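Local atomic coordinates of glutamate racemase (Francisella tularensis subsp. tularensis, PDB entry 3OUT), a protein that belongs to the Asp/Glu/hydantoin racemase family of alpha/beta proteins, is built on two parallel beta-sheets and holds D-glutamic acid in a pocket. Residues I10-S15 / L20-N25; S15-L20 / R246-M251; I162-A167 / K193-K198; E169-F174 / K198-K203. All coordinates share one frame; numbering follows the deposited sequence.

Contacts 1, 2 and 4 are buried and contact 3 only partly so, with K198 exposed. Contacts 1 and 2 lie beside D-glutamic acid; contacts 3 and 4, farther from the chain centre, belong to the second sheet region and come no nearer than about 8 Å to contact 1, atom to atom. Contact 1 sets strand 10-14 against helix 20-29; contact 2 takes up the loop between them, sharing S15 and L20, and meets helix 245-253 beside a second subunit. Contacts 3 and 4 follow helices 161-171 and 193-199, share K198 and touch through I196 and L171. Partly buried contact 3 mixes a water bridge with opposite charges short of a salt bridge, while buried contact 4 is apolar.

Contact 1: residues I10-S15 / L20-N25; sequences IGVFDS and LTIVKN. With DGL (D-glutamic acid), chain E.
The carboxylate of D14, the flat group of this contact, turns one oxygen toward L20 and the other toward S15. OD2 stands 4.1 Å from the backbone N of L20, too far for a bond with it; this oxygen is instead held by the backbone N of G19 and the hydroxyl of Y37. OD1 receives a weak, strongly bent bond from the S15 N (2.9 Å, 118° at the hydrogen). Two partners at OD2 and one at OD1 thus restrain the group's rotation.

Farther back along the strand, methyl groups make the contact. V12 sets its fork around a single methyl of I22: V12 CG1 and I22 CG2 are 4.0 Å apart, and V12 CG2 is equally near. That second branch also reaches V23 CG2 at 4.0 Å. In I22, a chi1 of -71° to CG1 leaves CG2 anti to the backbone N, which brings this methyl to the strand while the end of the side chain leads away from it; I22 also touches A76.

Strand 10-14 and helix 20-25 run nearly antiparallel, 153° between their directions, as the first two elements of a beta-alpha-beta unit completed by strand 35-39, whose Y37 also touches V12 and V23. At the C-terminal end of the strand, S15 OG accepts a 2.8 Å hydrogen bond from the amino N of D-glutamic acid. The contact therefore changes character along its length: dispersion between branched side chains joins helix to sheet, and polar groups gather where the strand gives way to the ligand pocket.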
loop_
_atom_site.group_PDB
_atom_site.type_symbol
_atom_site.label_atom_id
_atom_site.label_comp_id
_atom_site.label_asym_id
_atom_site.label_seq_id
_atom_site.Cartn_x
_atom_site.Cartn_y
_atom_site.Cartn_z
ATOM N N ILE B 10 23.631 8.662 -4.325
ATOM C CA ILE B 10 23.555 7.208 -4.498
ATOM C C ILE B 10 22.285 6.744 -3.764
ATOM O O ILE B 10 22.018 7.195 -2.663
ATOM C CB ILE B 10 24.766 6.539 -3.824
ATOM C CG1 ILE B 10 26.054 6.942 -4.530
ATOM C CG2 ILE B 10 24.627 5.009 -3.808
ATOM C CD1 ILE B 10 27.330 6.685 -3.690
ATOM N N GLY B 11 21.513 5.874 -4.398
ATOM C CA GLY B 11 20.339 5.274 -3.780
ATOM C C GLY B 11 20.682 3.919 -3.205
ATOM O O GLY B 11 21.146 3.036 -3.938
ATOM N N VAL B 12 20.420 3.736 -1.919
ATOM C CA VAL B 12 20.540 2.468 -1.297
ATOM C C VAL B 12 19.123 1.919 -1.061
ATOM O O VAL B 12 18.340 2.485 -0.285
ATOM C CB VAL B 12 21.324 2.513 0.064
ATOM C CG1 VAL B 12 21.282 1.128 0.727
ATOM C CG2 VAL B 12 22.737 3.056 -0.121
ATOM N N PHE B 13 18.829 0.833 -1.781
ATOM C CA PHE B 13 17.494 0.237 -1.938
ATOM C C PHE B 13 17.354 -0.992 -1.040
ATOM O O PHE B 13 17.997 -2.015 -1.284
ATOM C CB PHE B 13 17.376 -0.079 -3.432
ATOM C CG PHE B 13 15.980 -0.490 -3.940
ATOM C CD1 PHE B 13 15.065 -1.189 -3.170
ATOM C CD2 PHE B 13 15.630 -0.205 -5.248
ATOM C CE1 PHE B 13 13.853 -1.562 -3.718
ATOM C CE2 PHE B 13 14.440 -0.601 -5.796
ATOM C CZ PHE B 13 13.529 -1.234 -5.031
ATOM N N ASP B 14 16.536 -0.877 0.014
ATOM C CA ASP B 14 16.390 -1.954 0.989
ATOM C C ASP B 14 14.922 -2.337 1.078
ATOM O O ASP B 14 14.012 -1.556 0.733
ATOM C CB ASP B 14 16.880 -1.454 2.362
ATOM C CG ASP B 14 17.175 -2.554 3.365
ATOM O OD1 ASP B 14 17.192 -3.773 3.008
ATOM O OD2 ASP B 14 17.397 -2.166 4.565
ATOM N N SER B 15 14.706 -3.528 1.605
ATOM C CA SER B 15 13.394 -3.896 2.145
ATOM C C SER B 15 13.242 -3.155 3.490
ATOM O O SER B 15 12.317 -2.353 3.677
ATOM C CB SER B 15 13.293 -5.425 2.281
ATOM O OG SER B 15 14.494 -5.931 2.865
ATOM N N LEU B 20 21.096 -1.049 5.991
ATOM C CA LEU B 20 21.809 0.096 6.559
ATOM C C LEU B 20 23.323 -0.194 6.615
ATOM O O LEU B 20 24.122 0.737 6.616
ATOM C CB LEU B 20 21.256 0.480 7.941
ATOM C CG LEU B 20 19.875 1.123 7.846
ATOM C CD1 LEU B 20 19.151 1.103 9.160
ATOM C CD2 LEU B 20 20.059 2.593 7.296
ATOM N N THR B 21 23.706 -1.465 6.664
ATOM C CA THR B 21 25.117 -1.799 6.606
ATOM C C THR B 21 25.792 -1.295 5.327
ATOM O O THR B 21 26.966 -0.899 5.378
ATOM C CB THR B 21 25.362 -3.287 6.771
ATOM O OG1 THR B 21 25.016 -3.671 8.112
ATOM C CG2 THR B 21 26.822 -3.602 6.469
ATOM N N ILE B 22 25.067 -1.290 4.199
ATOM C CA ILE B 22 25.616 -0.788 2.911
ATOM C C ILE B 22 25.897 0.706 3.032
ATOM O O ILE B 22 26.871 1.221 2.462
ATOM C CB ILE B 22 24.659 -1.037 1.716
ATOM C CG1 ILE B 22 24.613 -2.533 1.396
ATOM C CG2 ILE B 22 25.049 -0.202 0.474
ATOM C CD1 ILE B 22 25.707 -3.015 0.490
ATOM N N VAL B 23 25.045 1.433 3.759
ATOM C CA VAL B 23 25.289 2.847 3.984
ATOM C C VAL B 23 26.621 3.045 4.735
ATOM O O VAL B 23 27.462 3.865 4.352
ATOM C CB VAL B 23 24.096 3.501 4.733
ATOM C CG1 VAL B 23 24.390 4.977 4.995
ATOM C CG2 VAL B 23 22.843 3.368 3.870
ATOM N N LYS B 24 26.804 2.261 5.792
ATOM C CA LYS B 24 28.027 2.243 6.576
ATOM C C LYS B 24 29.248 1.977 5.645
ATOM O O LYS B 24 30.270 2.693 5.683
ATOM C CB LYS B 24 27.909 1.209 7.698
ATOM C CG LYS B 24 29.188 0.986 8.529
ATOM C CD LYS B 24 29.123 -0.321 9.333
ATOM C CE LYS B 24 29.420 -1.575 8.467
ATOM N NZ LYS B 24 29.344 -2.894 9.211
ATOM N N ASN B 25 29.115 0.969 4.804
ATOM C CA ASN B 25 30.210 0.577 3.941
ATOM C C ASN B 25 30.546 1.710 2.982
ATOM O O ASN B 25 31.630 2.028 2.756
ATOM C CB ASN B 25 29.871 -0.691 3.148
ATOM C CG ASN B 25 29.806 -1.951 4.009
ATOM O OD1 ASN B 25 30.479 -2.088 4.976
ATOM N ND2 ASN B 25 29.037 -2.861 3.585
HETATM N N DGL E . 14.984 -7.137 5.355
HETATM C CA DGL E . 14.776 -8.623 5.235
HETATM C C DGL E . 13.316 -8.942 5.085
HETATM O O DGL E . 12.530 -8.032 4.738
HETATM C CB DGL E . 15.480 -9.251 4.037
HETATM C CG DGL E . 16.980 -8.944 3.923
HETATM C CD DGL E . 17.724 -9.779 2.899
HETATM O OE1 DGL E . 17.152 -10.741 2.354
HETATM O OE2 DGL E . 18.931 -9.475 2.679
HETATM O OXT DGL E . 12.909 -10.119 5.232
#

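Contact 2: residues S15-L20 / R246-M251; sequences SGIGGL and RSVGEM. With DGL (D-glutamic acid), chain E.
In segment 246-251 the closest contacts of I17 and L20 are each made by one methyl. I17 CG2 touches V248 CG1 at 3.8 Å, the two side chains lying aslant. L20 pushes its CD1 against bare backbone at G249: the methyl is 3.5 Å from G249 CA, tighter than usual for two carbons, and 3.4 Å from G249 O. With no side chain at G249 between them, the leucine packs straight onto the helix surface. F252 of the same helix also touches both I17 and L20.

The loop owes its shape to two overlapping turns. G18 N bonds to G16 O at 2.9 Å around I17, whose phi of 71° and psi of -56° are those of a classic gamma turn, and a type I beta turn runs from I17 to L20 into helix 20-29. I17 N is held by the hydroxyl of Y37. On the pocket side, G16 O comes within 3.2 Å of the amino N of D-glutamic acid.

Farther out on the helix, R246 NH1 makes a salt bridge with E250 OE1 (2.8 Å), the oxygen lying nearly in the guanidinium plane, while the nitrogen stands 45° above the carboxylate plane. E250 OE2 is paired with R246 of a second subunit and with M257 N.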
loop_
_atom_site.group_PDB
_atom_site.type_symbol
_atom_site.label_atom_id
_atom_site.label_comp_id
_atom_site.label_asym_id
_atom_site.label_seq_id
_atom_site.Cartn_x
_atom_site.Cartn_y
_atom_site.Cartn_z
ATOM N N SER B 15 14.706 -3.528 1.605
ATOM C CA SER B 15 13.394 -3.896 2.145
ATOM C C SER B 15 13.242 -3.155 3.490
ATOM O O SER B 15 12.317 -2.353 3.677
ATOM C CB SER B 15 13.293 -5.425 2.281
ATOM O OG SER B 15 14.494 -5.931 2.865
ATOM N N GLY B 16 14.177 -3.379 4.399
ATOM C CA GLY B 16 14.267 -2.541 5.578
ATOM C C GLY B 16 15.271 -3.057 6.586
ATOM O O GLY B 16 15.466 -4.260 6.727
ATOM N N ILE B 17 15.859 -2.087 7.309
ATOM C CA ILE B 17 16.720 -2.320 8.474
ATOM C C ILE B 17 18.127 -2.912 8.237
ATOM O O ILE B 17 19.147 -2.297 8.650
ATOM C CB ILE B 17 16.036 -3.185 9.589
ATOM C CG1 ILE B 17 14.780 -2.477 10.101
ATOM C CG2 ILE B 17 17.025 -3.463 10.739
ATOM C CD1 ILE B 17 14.005 -3.203 11.115
ATOM N N GLY B 18 18.226 -4.075 7.582
ATOM C CA GLY B 18 19.569 -4.674 7.398
ATOM C C GLY B 18 20.439 -4.037 6.334
ATOM O O GLY B 18 21.676 -4.128 6.348
ATOM N N GLY B 19 19.816 -3.411 5.354
ATOM C CA GLY B 19 20.544 -2.701 4.285
ATOM C C GLY B 19 21.309 -1.481 4.745
ATOM O O GLY B 19 22.042 -0.894 3.954
ATOM N N LEU B 20 21.096 -1.049 5.991
ATOM C CA LEU B 20 21.809 0.096 6.559
ATOM C C LEU B 20 23.323 -0.194 6.615
ATOM O O LEU B 20 24.122 0.737 6.616
ATOM C CB LEU B 20 21.256 0.480 7.941
ATOM C CG LEU B 20 19.875 1.123 7.846
ATOM C CD1 LEU B 20 19.151 1.103 9.160
ATOM C CD2 LEU B 20 20.059 2.593 7.296
ATOM N N ARG B 246 14.738 3.069 15.455
ATOM C CA ARG B 246 15.967 3.803 15.719
ATOM C C ARG B 246 17.026 2.875 16.231
ATOM O O ARG B 246 18.131 2.805 15.670
ATOM C CB ARG B 246 15.696 4.919 16.727
ATOM C CG ARG B 246 16.727 6.041 16.722
ATOM C CD ARG B 246 18.066 5.702 17.362
ATOM N NE ARG B 246 17.968 5.157 18.724
ATOM C CZ ARG B 246 18.938 4.491 19.362
ATOM N NH1 ARG B 246 20.118 4.246 18.770
ATOM N NH2 ARG B 246 18.721 4.030 20.605
ATOM N N SER B 247 16.702 2.131 17.271
ATOM C CA SER B 247 17.702 1.294 17.920
ATOM C C SER B 247 18.154 0.115 17.054
ATOM O O SER B 247 19.332 -0.166 16.976
ATOM C CB SER B 247 17.207 0.845 19.290
ATOM O OG SER B 247 16.125 -0.049 19.185
ATOM N N VAL B 248 17.220 -0.567 16.398
ATOM C CA VAL B 248 17.609 -1.741 15.603
ATOM C C VAL B 248 18.333 -1.270 14.329
ATOM O O VAL B 248 19.349 -1.864 13.939
ATOM C CB VAL B 248 16.425 -2.694 15.351
ATOM C CG1 VAL B 248 16.857 -3.894 14.495
ATOM C CG2 VAL B 248 15.823 -3.170 16.648
ATOM N N GLY B 249 17.866 -0.198 13.693
ATOM C CA GLY B 249 18.538 0.285 12.489
ATOM C C GLY B 249 19.960 0.730 12.757
ATOM O O GLY B 249 20.860 0.448 11.998
ATOM N N GLU B 250 20.154 1.467 13.852
ATOM C CA GLU B 250 21.464 2.019 14.171
ATOM C C GLU B 250 22.417 0.937 14.650
ATOM O O GLU B 250 23.626 1.127 14.540
ATOM C CB GLU B 250 21.348 3.207 15.130
ATOM C CG GLU B 250 20.678 4.383 14.437
ATOM C CD GLU B 250 20.577 5.635 15.306
ATOM O OE1 GLU B 250 21.009 5.633 16.487
ATOM O OE2 GLU B 250 20.033 6.622 14.787
HETATM N N MSE B 251 21.888 -0.208 15.089
HETATM C CA MSE B 251 22.729 -1.428 15.334
HETATM C C MSE B 251 23.450 -1.850 14.041
HETATM O O MSE B 251 24.623 -2.200 14.084
HETATM C CB MSE B 251 21.906 -2.579 15.918
HETATM C CG MSE B 251 22.691 -3.827 16.261
HETATM SE SE MSE B 251 21.622 -5.337 16.856
HETATM C CE MSE B 251 20.612 -5.825 15.225
HETATM N N DGL E . 14.984 -7.137 5.355
HETATM C CA DGL E . 14.776 -8.623 5.235
HETATM C C DGL E . 13.316 -8.942 5.085
HETATM O O DGL E . 12.530 -8.032 4.738
HETATM C CB DGL E . 15.480 -9.251 4.037
HETATM C CG DGL E . 16.980 -8.944 3.923
HETATM C CD DGL E . 17.724 -9.779 2.899
HETATM O OE1 DGL E . 17.152 -10.741 2.354
HETATM O OE2 DGL E . 18.931 -9.475 2.679
HETATM O OXT DGL E . 12.909 -10.119 5.232
#

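Contact 3: residues I162-A167 / K193-K198; sequences IVELVA and KESIAK
S195 and E164 bury the most surface here, and K198, an exposed residue, adds a smaller share. S195 faces helix 162-167 with its short side chain, and V163 CG1 lies against it, 3.7 Å from S195 OG and scarcely farther from the CB. The hydroxyl reaches the carboxylate of E164 through a water, which stands 2.7 Å from S195 OG and 2.5 Å from E164 OE2, to which it donates. The seam thereby passes from apolar to polar contact within one side chain.

E164 starts out beside the facing helix and comes nearer at its end, its chain extended beyond CG (chi2 177°). There it crosses the aliphatic part of K198: E164 OE2 is 3.4 Å from K198 CD and almost as close to CE. The bend at the end of the lysine (chi4 65°) leaves NZ 4.2 Å from E164 OE2, beyond a salt bridge, although the opposite charges would still be expected to attract on this more exposed side.

The axes of the two segments approach to 9.4 Å and cross at -54°, with the CA atoms of E164 and S195 the nearest backbone pair. F149 and M152 of helix 149-154 also touch helix 161-171, at V163, V166 and A167, and I196 touches L182 and L184 of strand 181-184. Neighbouring helices layered over a parallel beta-sheet in this way are characteristic of alpha/beta folds.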
loop_
_atom_site.group_PDB
_atom_site.type_symbol
_atom_site.label_atom_id
_atom_site.label_comp_id
_atom_site.label_asym_id
_atom_site.label_seq_id
_atom_site.Cartn_x
_atom_site.Cartn_y
_atom_site.Cartn_z
ATOM N N ILE B 162 19.944 -19.274 22.829
ATOM C CA ILE B 162 18.812 -19.312 21.845
ATOM C C ILE B 162 19.310 -19.213 20.398
ATOM O O ILE B 162 18.915 -20.006 19.512
ATOM C CB ILE B 162 17.777 -18.222 22.119
ATOM C CG1 ILE B 162 17.042 -18.546 23.438
ATOM C CG2 ILE B 162 16.756 -18.113 20.962
ATOM C CD1 ILE B 162 16.240 -17.386 24.033
ATOM N N VAL B 163 20.168 -18.240 20.148
ATOM C CA VAL B 163 20.724 -18.027 18.812
ATOM C C VAL B 163 21.461 -19.277 18.373
ATOM O O VAL B 163 21.277 -19.776 17.261
ATOM C CB VAL B 163 21.673 -16.791 18.746
ATOM C CG1 VAL B 163 22.316 -16.684 17.374
ATOM C CG2 VAL B 163 20.937 -15.500 19.048
ATOM N N GLU B 164 22.272 -19.830 19.269
ATOM C CA GLU B 164 22.973 -21.073 18.944
ATOM C C GLU B 164 22.053 -22.257 18.629
ATOM O O GLU B 164 22.289 -22.991 17.692
ATOM C CB GLU B 164 24.009 -21.365 20.033
ATOM C CG GLU B 164 25.106 -20.305 20.055
ATOM C CD GLU B 164 26.122 -20.515 21.156
ATOM O OE1 GLU B 164 26.203 -21.645 21.670
ATOM O OE2 GLU B 164 26.855 -19.557 21.467
ATOM N N LEU B 165 20.966 -22.434 19.378
ATOM C CA LEU B 165 20.058 -23.514 19.096
ATOM C C LEU B 165 19.269 -23.336 17.794
ATOM O O LEU B 165 19.060 -24.297 17.097
ATOM C CB LEU B 165 19.090 -23.730 20.247
ATOM C CG LEU B 165 19.649 -24.409 21.508
ATOM C CD1 LEU B 165 18.600 -24.351 22.577
ATOM C CD2 LEU B 165 20.062 -25.849 21.241
ATOM N N VAL B 166 18.796 -22.112 17.520
ATOM C CA VAL B 166 18.126 -21.852 16.254
ATOM C C VAL B 166 19.115 -22.087 15.086
ATOM O O VAL B 166 18.751 -22.695 14.105
ATOM C CB VAL B 166 17.542 -20.414 16.198
ATOM C CG1 VAL B 166 16.910 -20.143 14.811
ATOM C CG2 VAL B 166 16.489 -20.231 17.340
ATOM N N ALA B 167 20.353 -21.600 15.215
ATOM C CA ALA B 167 21.367 -21.814 14.179
ATOM C C ALA B 167 21.643 -23.312 13.987
ATOM O O ALA B 167 21.762 -23.787 12.845
ATOM C CB ALA B 167 22.654 -21.042 14.483
ATOM N N LYS B 193 27.414 -13.775 13.023
ATOM C CA LYS B 193 28.448 -14.596 12.394
ATOM C C LYS B 193 29.258 -15.416 13.398
ATOM O O LYS B 193 29.646 -16.561 13.092
ATOM C CB LYS B 193 29.384 -13.761 11.526
ATOM C CG LYS B 193 30.288 -12.738 12.208
ATOM C CD LYS B 193 31.189 -12.075 11.163
ATOM C CE LYS B 193 31.544 -10.636 11.491
ATOM N NZ LYS B 193 31.702 -10.342 12.944
ATOM N N GLU B 194 29.511 -14.845 14.569
ATOM C CA GLU B 194 30.260 -15.576 15.612
ATOM C C GLU B 194 29.513 -16.814 16.094
ATOM O O GLU B 194 30.131 -17.858 16.324
ATOM C CB GLU B 194 30.599 -14.672 16.800
ATOM C CG GLU B 194 31.566 -13.551 16.500
ATOM C CD GLU B 194 32.001 -12.759 17.756
ATOM O OE1 GLU B 194 31.687 -13.199 18.897
ATOM O OE2 GLU B 194 32.686 -11.703 17.592
ATOM N N SER B 195 28.189 -16.734 16.235
ATOM C CA SER B 195 27.394 -17.911 16.578
ATOM C C SER B 195 27.392 -18.905 15.432
ATOM O O SER B 195 27.477 -20.091 15.650
ATOM C CB SER B 195 25.959 -17.557 16.934
ATOM O OG SER B 195 25.924 -16.672 18.059
ATOM N N ILE B 196 27.284 -18.431 14.194
ATOM C CA ILE B 196 27.319 -19.333 13.043
ATOM C C ILE B 196 28.660 -20.093 13.000
ATOM O O ILE B 196 28.683 -21.293 12.802
ATOM C CB ILE B 196 27.039 -18.568 11.726
ATOM C CG1 ILE B 196 25.599 -18.047 11.738
ATOM C CG2 ILE B 196 27.268 -19.484 10.475
ATOM C CD1 ILE B 196 25.228 -17.105 10.604
ATOM N N ALA B 197 29.749 -19.365 13.175
ATOM C CA ALA B 197 31.111 -19.920 13.116
ATOM C C ALA B 197 31.333 -21.027 14.148
ATOM O O ALA B 197 32.128 -21.948 13.905
ATOM C CB ALA B 197 32.101 -18.840 13.326
ATOM N N LYS B 198 30.646 -20.946 15.290
ATOM C CA LYS B 198 30.716 -22.028 16.332
ATOM C C LYS B 198 30.106 -23.358 15.874
ATOM O O LYS B 198 30.570 -24.439 16.276
ATOM C CB LYS B 198 29.979 -21.639 17.623
ATOM C CG LYS B 198 30.667 -20.748 18.637
ATOM C CD LYS B 198 29.683 -20.493 19.792
ATOM C CE LYS B 198 30.324 -19.913 21.046
ATOM N NZ LYS B 198 30.882 -18.541 20.814
HETATM O O HOH W 1 26.578 -17.158 20.663
#

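Contact 4: residues E169-F174 / K198-K203; sequences EYLSYF and KILDVK
Where helices 161-171 and 193-199 run out, L171 of helix 161-171, and F174 just past it, meet I199 of helix 193-199 and L200 in the loop that follows, beside strand 181-184 of the smaller parallel sheet. L171 crosses I199 at about a right angle, its CB 4.1 Å from I199 CG2 and its CD1 at the same distance from I199 CB. The other branch, L171 CD2, makes a looser contact of 4.4 Å with L200 CD2.

L200 is the residue with most surface buried here. Its CG stands anti to the backbone N (chi1 -168°), sending both methyls toward F174, where CD2 sits 3.8 Å from F174 CB and approaches the ring obliquely. The phenyl ring itself leads away, and over the centre of one of its faces lies Y173 CD2 at 3.8 Å. L182 of strand 181-184 touches L171, F174 and L200 alike, which makes the cluster a piece of the hydrophobic layer between helices and sheet in an alpha/beta domain.

F174 N bonds to L171 O (3.0 Å), and residues 172-174 keep helical backbone angles. After L200 the chain makes an inverse gamma turn centred on D201, closed by V202 N to L200 O at 2.9 Å, and continues into strand 203-205, where K203 pairs with L182. I199 O accepts a hydrogen bond from H175 NE2. Elsewhere on segment 169-174, Y170 and E169 pack on F157 of a third subunit.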
loop_
_atom_site.group_PDB
_atom_site.type_symbol
_atom_site.label_atom_id
_atom_site.label_comp_id
_atom_site.label_asym_id
_atom_site.label_seq_id
_atom_site.Cartn_x
_atom_site.Cartn_y
_atom_site.Cartn_z
ATOM N N GLU B 169 19.574 -25.722 14.350
ATOM C CA GLU B 169 18.430 -26.248 13.622
ATOM C C GLU B 169 18.573 -26.057 12.106
ATOM O O GLU B 169 18.282 -26.973 11.337
ATOM C CB GLU B 169 17.139 -25.583 14.138
ATOM C CG GLU B 169 15.886 -25.963 13.414
ATOM C CD GLU B 169 15.360 -27.344 13.750
ATOM O OE1 GLU B 169 15.818 -27.970 14.741
ATOM O OE2 GLU B 169 14.460 -27.785 12.995
ATOM N N TYR B 170 19.032 -24.875 11.685
ATOM C CA TYR B 170 19.123 -24.537 10.285
ATOM C C TYR B 170 20.435 -24.994 9.633
ATOM O O TYR B 170 20.470 -25.240 8.427
ATOM C CB TYR B 170 19.009 -23.019 10.096
ATOM C CG TYR B 170 17.631 -22.449 10.384
ATOM C CD1 TYR B 170 16.489 -23.085 9.921
ATOM C CD2 TYR B 170 17.473 -21.262 11.116
ATOM C CE1 TYR B 170 15.209 -22.567 10.174
ATOM C CE2 TYR B 170 16.190 -20.742 11.354
ATOM C CZ TYR B 170 15.081 -21.385 10.888
ATOM O OH TYR B 170 13.832 -20.867 11.102
ATOM N N LEU B 171 21.504 -25.046 10.394
ATOM C CA LEU B 171 22.845 -25.294 9.812
ATOM C C LEU B 171 23.267 -26.750 9.833
ATOM O O LEU B 171 24.244 -27.117 9.163
ATOM C CB LEU B 171 23.897 -24.447 10.526
ATOM C CG LEU B 171 23.750 -22.939 10.428
ATOM C CD1 LEU B 171 24.702 -22.262 11.338
ATOM C CD2 LEU B 171 23.927 -22.453 8.975
ATOM N N SER B 172 22.541 -27.583 10.576
ATOM C CA SER B 172 22.844 -29.016 10.628
ATOM C C SER B 172 22.743 -29.656 9.235
ATOM O O SER B 172 23.478 -30.609 8.940
ATOM C CB SER B 172 21.926 -29.719 11.637
ATOM O OG SER B 172 20.571 -29.565 11.275
ATOM N N TYR B 173 21.860 -29.124 8.384
ATOM C CA TYR B 173 21.753 -29.546 6.986
ATOM C C TYR B 173 23.120 -29.601 6.280
ATOM O O TYR B 173 23.277 -30.416 5.389
ATOM C CB TYR B 173 20.806 -28.613 6.222
ATOM C CG TYR B 173 20.783 -28.768 4.720
ATOM C CD1 TYR B 173 20.158 -29.843 4.126
ATOM C CD2 TYR B 173 21.364 -27.815 3.886
ATOM C CE1 TYR B 173 20.119 -29.969 2.735
ATOM C CE2 TYR B 173 21.330 -27.941 2.514
ATOM C CZ TYR B 173 20.709 -29.008 1.946
ATOM O OH TYR B 173 20.653 -29.133 0.589
ATOM N N PHE B 174 24.068 -28.738 6.668
ATOM C CA PHE B 174 25.347 -28.614 5.954
ATOM C C PHE B 174 26.430 -29.544 6.473
ATOM O O PHE B 174 27.483 -29.643 5.871
ATOM C CB PHE B 174 25.877 -27.179 6.007
ATOM C CG PHE B 174 24.979 -26.193 5.323
ATOM C CD1 PHE B 174 24.972 -26.095 3.961
ATOM C CD2 PHE B 174 24.157 -25.363 6.056
ATOM C CE1 PHE B 174 24.148 -25.184 3.311
ATOM C CE2 PHE B 174 23.322 -24.464 5.438
ATOM C CZ PHE B 174 23.316 -24.373 4.059
ATOM N N LYS B 198 30.646 -20.946 15.290
ATOM C CA LYS B 198 30.716 -22.028 16.332
ATOM C C LYS B 198 30.106 -23.358 15.874
ATOM O O LYS B 198 30.570 -24.439 16.276
ATOM C CB LYS B 198 29.979 -21.639 17.623
ATOM C CG LYS B 198 30.667 -20.748 18.637
ATOM C CD LYS B 198 29.683 -20.493 19.792
ATOM C CE LYS B 198 30.324 -19.913 21.046
ATOM N NZ LYS B 198 30.882 -18.541 20.814
ATOM N N ILE B 199 29.047 -23.282 15.067
ATOM C CA ILE B 199 28.312 -24.455 14.601
ATOM C C ILE B 199 28.903 -25.052 13.313
ATOM O O ILE B 199 28.957 -26.276 13.135
ATOM C CB ILE B 199 26.834 -24.082 14.312
ATOM C CG1 ILE B 199 26.180 -23.346 15.501
ATOM C CG2 ILE B 199 26.047 -25.295 13.882
ATOM C CD1 ILE B 199 26.416 -23.958 16.889
ATOM N N LEU B 200 29.318 -24.180 12.402
ATOM C CA LEU B 200 29.752 -24.593 11.094
ATOM C C LEU B 200 31.044 -23.876 10.793
ATOM O O LEU B 200 31.059 -22.713 10.401
ATOM C CB LEU B 200 28.654 -24.268 10.072
ATOM C CG LEU B 200 28.796 -24.878 8.696
ATOM C CD1 LEU B 200 28.668 -26.404 8.813
ATOM C CD2 LEU B 200 27.747 -24.299 7.745
ATOM N N ASP B 201 32.136 -24.594 10.992
ATOM C CA ASP B 201 33.478 -24.051 10.902
ATOM C C ASP B 201 33.960 -23.970 9.451
ATOM O O ASP B 201 34.792 -24.765 8.993
ATOM C CB ASP B 201 34.413 -24.938 11.735
ATOM C CG ASP B 201 35.788 -24.346 11.886
ATOM O OD1 ASP B 201 35.908 -23.091 11.955
ATOM O OD2 ASP B 201 36.761 -25.147 11.940
ATOM N N VAL B 202 33.392 -23.026 8.701
ATOM C CA VAL B 202 33.799 -22.785 7.316
ATOM C C VAL B 202 33.875 -21.296 7.044
ATOM O O VAL B 202 33.368 -20.504 7.839
ATOM C CB VAL B 202 32.823 -23.455 6.328
ATOM C CG1 VAL B 202 32.767 -24.938 6.565
ATOM C CG2 VAL B 202 31.447 -22.857 6.448
ATOM N N LYS B 203 34.508 -20.913 5.937
ATOM C CA LYS B 203 34.633 -19.519 5.553
ATOM C C LYS B 203 33.227 -18.922 5.375
ATOM O O LYS B 203 32.435 -19.478 4.640
ATOM C CB LYS B 203 35.431 -19.396 4.256
ATOM C CG LYS B 203 35.561 -17.980 3.661
ATOM C CD LYS B 203 36.649 -17.903 2.537
ATOM C CE LYS B 203 36.118 -18.117 1.065
ATOM N NZ LYS B 203 37.161 -18.510 -0.005
#